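Local coordinates for protein endostatin (Mus musculus, PDB 1KOE) that inhibits angiogenesis and binds heparin as the C-terminal non-collagenous fragment of the collagen XVIII alpha1 chain, at residues D98-D101 / P106-P109; R41-S46 / R150-K155. All blocks are in the same frame, centred on the assembly; numbering follows the deposited sequence.

Interaction 1 (D98-D101 / P106-P109)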
loop_
_atom_site.group_PDB
_atom_site.type_symbol
_atom_site.label_atom_id
_atom_site.label_comp_id
_atom_site.label_asym_id
_atom_site.label_seq_id
_atom_site.Cartn_x
_atom_site.Cartn_y
_atom_site.Cartn_z
ATOM N N ASP A 98 12.314 -8.234 -0.308
ATOM C CA ASP A 98 13.471 -8.982 -0.781
ATOM C C ASP A 98 14.186 -8.375 -2.008
ATOM O O ASP A 98 14.991 -9.057 -2.661
ATOM C CB ASP A 98 13.138 -10.475 -0.980
ATOM C CG ASP A 98 12.097 -10.722 -2.065
ATOM O OD1 ASP A 98 11.828 -9.823 -2.887
ATOM O OD2 ASP A 98 11.535 -11.845 -2.090
ATOM N N GLY A 99 13.857 -7.120 -2.329
ATOM C CA GLY A 99 14.529 -6.401 -3.391
ATOM C C GLY A 99 14.111 -6.522 -4.832
ATOM O O GLY A 99 14.857 -6.090 -5.704
ATOM N N ARG A 100 12.928 -7.035 -5.107
ATOM C CA ARG A 100 12.466 -7.159 -6.484
ATOM C C ARG A 100 11.572 -6.000 -6.922
ATOM O O ARG A 100 10.743 -5.511 -6.138
ATOM C CB ARG A 100 11.707 -8.474 -6.664
ATOM C CG ARG A 100 12.588 -9.717 -6.610
ATOM C CD ARG A 100 11.722 -10.958 -6.585
ATOM N NE ARG A 100 11.059 -11.083 -5.298
ATOM C CZ ARG A 100 9.902 -11.699 -5.087
ATOM N NH1 ARG A 100 9.250 -12.268 -6.085
ATOM N NH2 ARG A 100 9.393 -11.739 -3.868
ATOM N N ASP A 101 11.772 -5.532 -8.155
ATOM C CA ASP A 101 10.948 -4.454 -8.697
ATOM C C ASP A 101 9.617 -5.119 -9.091
ATOM O O ASP A 101 9.558 -5.958 -10.008
ATOM C CB ASP A 101 11.629 -3.823 -9.916
ATOM C CG ASP A 101 10.815 -2.682 -10.536
ATOM O OD1 ASP A 101 9.572 -2.681 -10.515
ATOM O OD2 ASP A 101 11.432 -1.779 -11.101
ATOM N N PRO A 106 7.838 -10.970 -12.922
ATOM C CA PRO A 106 6.640 -11.778 -13.196
ATOM C C PRO A 106 5.884 -12.383 -12.003
ATOM O O PRO A 106 4.762 -12.874 -12.174
ATOM C CB PRO A 106 7.163 -12.853 -14.153
ATOM C CG PRO A 106 8.588 -13.050 -13.685
ATOM C CD PRO A 106 9.050 -11.618 -13.461
ATOM N N ALA A 107 6.473 -12.315 -10.802
ATOM C CA ALA A 107 5.838 -12.870 -9.601
ATOM C C ALA A 107 4.550 -12.130 -9.255
ATOM O O ALA A 107 3.734 -12.621 -8.479
ATOM C CB ALA A 107 6.799 -12.858 -8.421
ATOM N N TRP A 108 4.399 -10.927 -9.798
ATOM C CA TRP A 108 3.181 -10.128 -9.616
ATOM C C TRP A 108 2.579 -9.998 -11.027
ATOM O O TRP A 108 2.903 -9.069 -11.771
ATOM C CB TRP A 108 3.509 -8.743 -9.056
ATOM C CG TRP A 108 4.030 -8.760 -7.641
ATOM C CD1 TRP A 108 3.293 -8.651 -6.496
ATOM C CD2 TRP A 108 5.404 -8.869 -7.228
ATOM N NE1 TRP A 108 4.124 -8.686 -5.400
ATOM C CE2 TRP A 108 5.419 -8.821 -5.817
ATOM C CE3 TRP A 108 6.617 -8.997 -7.915
ATOM C CZ2 TRP A 108 6.597 -8.899 -5.079
ATOM C CZ3 TRP A 108 7.797 -9.075 -7.182
ATOM C CH2 TRP A 108 7.774 -9.025 -5.773
ATOM N N PRO A 109 1.733 -10.960 -11.424
ATOM C CA PRO A 109 1.109 -10.945 -12.747
ATOM C C PRO A 109 0.218 -9.740 -13.025
ATOM O O PRO A 109 0.058 -9.342 -14.177
ATOM C CB PRO A 109 0.323 -12.254 -12.763
ATOM C CG PRO A 109 -0.008 -12.468 -11.328
ATOM C CD PRO A 109 1.288 -12.137 -10.658
#
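R100 meets the six-membered end of the W108 indole, with CH2 over one face of its guanidinium, a contact between two parts of one long loop. The loop runs from helix 77-80 to strand 112-114 in the C-type-lectin-like fold of endostatin. The site is partly buried and lies near the rim of the domain, about 15 Å from the chain centre to the centre of the contact. Four residues separate the two segments, so the contact closes a short bend. CH2 of W108 sits by the middle of the guanidinium, 3.5 Å from CZ of R100. The two planes are turned 35° apart, so the pair is a tilted overlap and not a flat stack. The R100 chain bends at chi3 (-72°), which brings the guanidinium back toward the indole end. CB of R100 also touches the indole, 4.0 Å from CZ3 of W108. The A107 methyl lies over one face of the W108 ring, offset toward the rim.

D98 fixes the rotation of the guanidinium. It meets R100 side-on in a two-point salt bridge, with NE to OD1 at 2.8 Å and NH2 to OD2 at 2.8 Å. The first bond is fairly straight (163°), the second more bent. NH2 of R100 is also bonded to the carbonyl of N10, and OD1 of D98 to the hydroxyl of S96. D98 and the N10 carbonyl together hold NH2 and set the turn of the group. At the guanidinium edge, the methyl CB of A107 lies 3.4 Å from NH1 of R100.

Interaction 2 (R41-S46 / R150-K155)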
loop_
_atom_site.group_PDB
_atom_site.type_symbol
_atom_site.label_atom_id
_atom_site.label_comp_id
_atom_site.label_asym_id
_atom_site.label_seq_id
_atom_site.Cartn_x
_atom_site.Cartn_y
_atom_site.Cartn_z
ATOM N N ARG A 41 3.241 -0.933 8.652
ATOM C CA ARG A 41 1.842 -1.310 8.678
ATOM C C ARG A 41 1.332 -1.436 7.235
ATOM O O ARG A 41 1.899 -0.838 6.320
ATOM C CB ARG A 41 1.047 -0.276 9.477
ATOM C CG ARG A 41 1.427 -0.276 10.962
ATOM C CD ARG A 41 0.299 0.167 11.861
ATOM N NE ARG A 41 -0.909 -0.613 11.615
ATOM C CZ ARG A 41 -2.138 -0.109 11.619
ATOM N NH1 ARG A 41 -2.320 1.191 11.863
ATOM N NH2 ARG A 41 -3.183 -0.894 11.346
ATOM N N ALA A 42 0.315 -2.264 7.014
ATOM C CA ALA A 42 -0.233 -2.441 5.672
ATOM C C ALA A 42 -0.876 -1.146 5.187
ATOM O O ALA A 42 -1.558 -0.456 5.946
ATOM C CB ALA A 42 -1.241 -3.584 5.660
ATOM N N PHE A 43 -0.614 -0.819 3.920
ATOM C CA PHE A 43 -1.127 0.368 3.226
ATOM C C PHE A 43 -2.578 0.038 2.792
ATOM O O PHE A 43 -2.842 -0.255 1.630
ATOM C CB PHE A 43 -0.211 0.609 1.998
ATOM C CG PHE A 43 -0.486 1.890 1.226
ATOM C CD1 PHE A 43 0.005 3.123 1.674
ATOM C CD2 PHE A 43 -1.184 1.850 0.024
ATOM C CE1 PHE A 43 -0.187 4.303 0.921
ATOM C CE2 PHE A 43 -1.377 3.016 -0.732
ATOM C CZ PHE A 43 -0.872 4.244 -0.278
ATOM N N LEU A 44 -3.506 0.043 3.742
ATOM C CA LEU A 44 -4.892 -0.306 3.451
ATOM C C LEU A 44 -5.817 0.383 4.442
ATOM O O LEU A 44 -5.416 0.638 5.580
ATOM C CB LEU A 44 -5.102 -1.824 3.681
ATOM C CG LEU A 44 -4.312 -2.907 2.933
ATOM C CD1 LEU A 44 -4.475 -4.273 3.592
ATOM C CD2 LEU A 44 -4.773 -2.948 1.487
ATOM N N SER A 45 -7.030 0.732 4.005
ATOM C CA SER A 45 -8.035 1.242 4.942
ATOM C C SER A 45 -8.748 -0.030 5.440
ATOM O O SER A 45 -8.741 -1.060 4.756
ATOM C CB SER A 45 -9.063 2.133 4.241
ATOM O OG SER A 45 -8.591 3.453 4.085
ATOM N N SER A 46 -9.345 0.018 6.623
ATOM C CA SER A 46 -10.079 -1.138 7.140
ATOM C C SER A 46 -11.266 -0.611 7.949
ATOM O O SER A 46 -11.459 0.594 8.042
ATOM C CB SER A 46 -9.172 -2.053 7.977
ATOM O OG SER A 46 -8.531 -1.349 9.046
ATOM N N ARG A 150 -0.159 5.847 -10.418
ATOM C CA ARG A 150 -0.873 6.302 -9.218
ATOM C C ARG A 150 -1.101 5.181 -8.212
ATOM O O ARG A 150 -1.256 4.019 -8.594
ATOM C CB ARG A 150 -2.240 6.880 -9.606
ATOM C CG ARG A 150 -2.162 8.084 -10.503
ATOM C CD ARG A 150 -3.521 8.397 -11.117
ATOM N NE ARG A 150 -3.983 7.343 -12.020
ATOM C CZ ARG A 150 -5.187 7.302 -12.587
ATOM N NH1 ARG A 150 -6.072 8.261 -12.356
ATOM N NH2 ARG A 150 -5.509 6.292 -13.382
ATOM N N LEU A 151 -1.174 5.547 -6.932
ATOM C CA LEU A 151 -1.420 4.588 -5.848
ATOM C C LEU A 151 -2.871 4.562 -5.394
ATOM O O LEU A 151 -3.305 3.587 -4.797
ATOM C CB LEU A 151 -0.589 4.945 -4.613
ATOM C CG LEU A 151 0.920 4.829 -4.687
ATOM C CD1 LEU A 151 1.508 5.301 -3.356
ATOM C CD2 LEU A 151 1.296 3.400 -4.964
ATOM N N LEU A 152 -3.620 5.626 -5.686
ATOM C CA LEU A 152 -4.997 5.742 -5.208
ATOM C C LEU A 152 -6.087 5.922 -6.269
ATOM O O LEU A 152 -7.100 6.569 -6.027
ATOM C CB LEU A 152 -5.093 6.853 -4.137
ATOM C CG LEU A 152 -4.255 6.699 -2.853
ATOM C CD1 LEU A 152 -4.267 7.999 -2.066
ATOM C CD2 LEU A 152 -4.804 5.541 -1.998
ATOM N N GLU A 153 -5.869 5.344 -7.441
ATOM C CA GLU A 153 -6.858 5.358 -8.505
ATOM C C GLU A 153 -8.103 4.694 -7.898
ATOM O O GLU A 153 -8.002 3.861 -6.985
ATOM C CB GLU A 153 -6.309 4.546 -9.675
ATOM C CG GLU A 153 -7.158 4.492 -10.917
ATOM C CD GLU A 153 -6.438 3.802 -12.068
ATOM O OE1 GLU A 153 -5.432 3.107 -11.829
ATOM O OE2 GLU A 153 -6.880 3.940 -13.228
ATOM N N GLN A 154 -9.274 5.060 -8.380
ATOM C CA GLN A 154 -10.511 4.523 -7.826
ATOM C C GLN A 154 -11.177 3.409 -8.621
ATOM O O GLN A 154 -12.214 3.630 -9.256
ATOM C CB GLN A 154 -11.471 5.678 -7.599
ATOM C CG GLN A 154 -10.889 6.685 -6.628
ATOM C CD GLN A 154 -10.789 6.109 -5.245
ATOM O OE1 GLN A 154 -11.792 5.713 -4.679
ATOM N NE2 GLN A 154 -9.580 6.019 -4.711
ATOM N N LYS A 155 -10.565 2.228 -8.607
ATOM C CA LYS A 155 -11.095 1.071 -9.303
ATOM C C LYS A 155 -11.664 0.050 -8.324
ATOM O O LYS A 155 -10.984 -0.365 -7.391
ATOM C CB LYS A 155 -10.001 0.384 -10.125
#
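F43 meets L151 and L152 in a buried apolar contact near the middle of the C-type-lectin-like fold, its centre about 5 Å from the chain centre. F43 follows strand 40-42, an outermost strand of the mixed five-stranded sheet, and is the centre of an inverse gamma turn. The segment R150-K155 comes from the loop between strands 140-145 and 155-158 of the smaller antiparallel sheet. The contact therefore joins an edge of one sheet to a connection of the other.

R150 opens the segment. Its NH2 forms a salt bridge of 2.7 Å to OE2 of E153, which links the residues flanking L151 and L152. R150 and E153 are partly exposed, whereas the two leucines between them are buried. L151 then points its side chain toward F43. Its CD1 reaches CZ of the phenylalanine at 4.0 Å, and the two side chains cross at about a right angle. CG of F43 lies anti to the backbone N (chi1 -174°), which carries the ring out toward L151 so that its far end does the touching. L166 of strand 166-169 packs on both F43 and L151.

L152 comes next and reaches the ring more loosely with one methyl, its CD2 lying 4.4 Å from CE2 of F43. Its backbone is tied to Q85, as that of L151 is to G86. After E153, Q154 folds back on the segment before K155 begins strand 155-158. NE2 of Q154 also bonds to the carbonyl of S117. Within the segment, NE2 of Q154 donates to O of L152 at 2.9 Å, nearly straight (165°) but from above the carbonyl plane.

Interaction 2 is the core contact and interaction 1 the more peripheral one. Their centres are about 19 Å apart, and their nearest atoms about 12 Å, so they do not touch. Interaction 1 is local, pairing two parts of a single loop. Interaction 2 bridges 103 intervening residues, and 98-101 and 106-109 fall within the span it closes. The chemistry follows the place. Near the rim a charged group meets the end of an indole obliquely and is held by a carboxylate. In the core an aromatic ring meets leucine methyls, and the R150-E153 salt bridge lies within 150-155, apart from the contact.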